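Local atomic coordinates of cell division control protein 45 cdc45 putative (Entamoeba histolytica, PDB entry 6CC2), a protein that probably acts in DNA replication as the Cdc45 component of the eukaryotic replicative helicase, perhaps regulated by a conformational switch. Residues Asn367-Pro370 against Asp371-Trp374. Numbering follows the deposited sequence.
Sequences NDEP and DQNW
Gln372 folds its side chain back across the loop and takes the backbone N of Asp368 on its amide oxygen, N to OE1 2.8 Å. The N-H reaches OE1 from 42° above the amide plane. With CG anti to its carbonyl carbon (chi1 -72°) and the chain extended beyond, the amide arrives at the start of the loop. A type I beta turn, Glu369 to Gln372, closes the other end through Gln372 N to Glu369 O (3.0 Å). Between these bonds packing is close: Gln372 CB lies 3.5 Å from Glu369 O. Gln372 NE2 lies 3.6 Å from Glu369 CG. The Gln372 amide stands nearly perpendicular to the Glu369 carboxylate (87°). The side-chain amide oxygen of Asn367, OD1, lies 3.3 Å from Asn373 CA.

The face opposite the Gln372 side chain is wet: one water joins Glu369 O to Gln372 O, another Asn367 ND2 to Trp374 N; Pro370 and Asp371 are exposed at the turn corner. Asp368 OD1 salt-bridges Lys446 NZ and hydrogen-bonds Gln449 NE2, both of helix 444-462. The loop connects helix 354-364 to helix 374-385, whose N-terminus Asn373 caps, OD1 accepting from Gln376 N; Trp374 NE1 bonds Val29 O at the end of strand 24-29.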
loop_
_atom_site.group_PDB
_atom_site.type_symbol
_atom_site.label_atom_id
_atom_site.label_comp_id
_atom_site.label_asym_id
_atom_site.label_seq_id
_atom_site.Cartn_x
_atom_site.Cartn_y
_atom_site.Cartn_z
ATOM N N ASN A 367 -8.000 8.053 1.209
ATOM C CA ASN A 367 -8.887 9.209 1.370
ATOM C C ASN A 367 -9.487 9.585 0.023
ATOM O O ASN A 367 -8.755 9.891 -0.913
ATOM C CB ASN A 367 -8.144 10.402 1.950
ATOM C CG ASN A 367 -7.633 10.158 3.350
ATOM O OD1 ASN A 367 -8.221 9.408 4.145
ATOM N ND2 ASN A 367 -6.540 10.825 3.676
ATOM N N ASP A 368 -10.819 9.602 -0.058
ATOM C CA ASP A 368 -11.496 9.837 -1.332
ATOM C C ASP A 368 -12.730 10.718 -1.187
ATOM O O ASP A 368 -13.499 10.854 -2.149
ATOM C CB ASP A 368 -11.865 8.505 -1.976
ATOM C CG ASP A 368 -12.239 8.637 -3.438
ATOM O OD1 ASP A 368 -11.481 9.291 -4.208
ATOM O OD2 ASP A 368 -13.295 8.080 -3.818
ATOM N N GLU A 369 -12.960 11.282 -0.012
ATOM C CA GLU A 369 -13.962 12.308 0.216
ATOM C C GLU A 369 -13.341 13.341 1.137
ATOM O O GLU A 369 -12.407 13.036 1.885
ATOM C CB GLU A 369 -15.248 11.748 0.841
ATOM C CG GLU A 369 -15.942 10.691 0.005
ATOM C CD GLU A 369 -16.565 11.251 -1.264
ATOM O OE1 GLU A 369 -16.526 12.479 -1.459
ATOM O OE2 GLU A 369 -17.095 10.453 -2.063
ATOM N N PRO A 370 -13.858 14.570 1.130
ATOM C CA PRO A 370 -13.224 15.626 1.927
ATOM C C PRO A 370 -13.184 15.331 3.415
ATOM O O PRO A 370 -12.276 15.809 4.100
ATOM C CB PRO A 370 -14.095 16.863 1.624
ATOM C CG PRO A 370 -14.727 16.585 0.332
ATOM C CD PRO A 370 -14.938 15.089 0.268
ATOM N N ASP A 371 -14.151 14.576 3.939
ATOM C CA ASP A 371 -14.168 14.292 5.370
ATOM C C ASP A 371 -13.461 12.995 5.745
ATOM O O ASP A 371 -13.549 12.580 6.915
ATOM C CB ASP A 371 -15.610 14.259 5.891
ATOM C CG ASP A 371 -16.399 13.096 5.343
ATOM O OD1 ASP A 371 -15.875 12.347 4.499
ATOM O OD2 ASP A 371 -17.574 12.938 5.770
ATOM N N GLN A 372 -12.778 12.340 4.803
ATOM C CA GLN A 372 -12.010 11.145 5.090
ATOM C C GLN A 372 -10.593 11.525 5.498
ATOM O O GLN A 372 -9.991 12.441 4.933
ATOM C CB GLN A 372 -11.995 10.210 3.881
ATOM C CG GLN A 372 -13.351 9.545 3.652
ATOM C CD GLN A 372 -13.397 8.602 2.474
ATOM O OE1 GLN A 372 -12.392 8.319 1.819
ATOM N NE2 GLN A 372 -14.600 8.108 2.181
ATOM N N ASN A 373 -10.077 10.828 6.501
ATOM C CA ASN A 373 -8.713 11.025 6.959
ATOM C C ASN A 373 -8.223 9.698 7.524
ATOM O O ASN A 373 -9.022 8.806 7.825
ATOM C CB ASN A 373 -8.625 12.110 8.032
ATOM C CG ASN A 373 -9.590 11.869 9.162
ATOM O OD1 ASN A 373 -9.359 11.033 10.004
ATOM N ND2 ASN A 373 -10.727 12.581 9.145
ATOM N N TRP A 374 -6.910 9.591 7.703
ATOM C CA TRP A 374 -6.331 8.334 8.177
ATOM C C TRP A 374 -6.806 7.977 9.588
ATOM O O TRP A 374 -7.009 6.797 9.891
ATOM C CB TRP A 374 -4.824 8.426 8.074
ATOM C CG TRP A 374 -4.045 7.287 8.644
ATOM C CD1 TRP A 374 -2.993 7.377 9.501
ATOM C CD2 TRP A 374 -4.239 5.884 8.387
ATOM N NE1 TRP A 374 -2.509 6.138 9.777
ATOM C CE2 TRP A 374 -3.266 5.198 9.133
ATOM C CE3 TRP A 374 -5.134 5.157 7.607
ATOM C CZ2 TRP A 374 -3.158 3.794 9.125
ATOM C CZ3 TRP A 374 -5.027 3.751 7.592
ATOM C CH2 TRP A 374 -4.029 3.101 8.342
HETATM O O HOH W 1 -5.246 11.497 6.505
HETATM O O HOH W 2 -9.640 13.748 2.452
HETATM O O HOH W 3 -11.099 15.178 6.999
#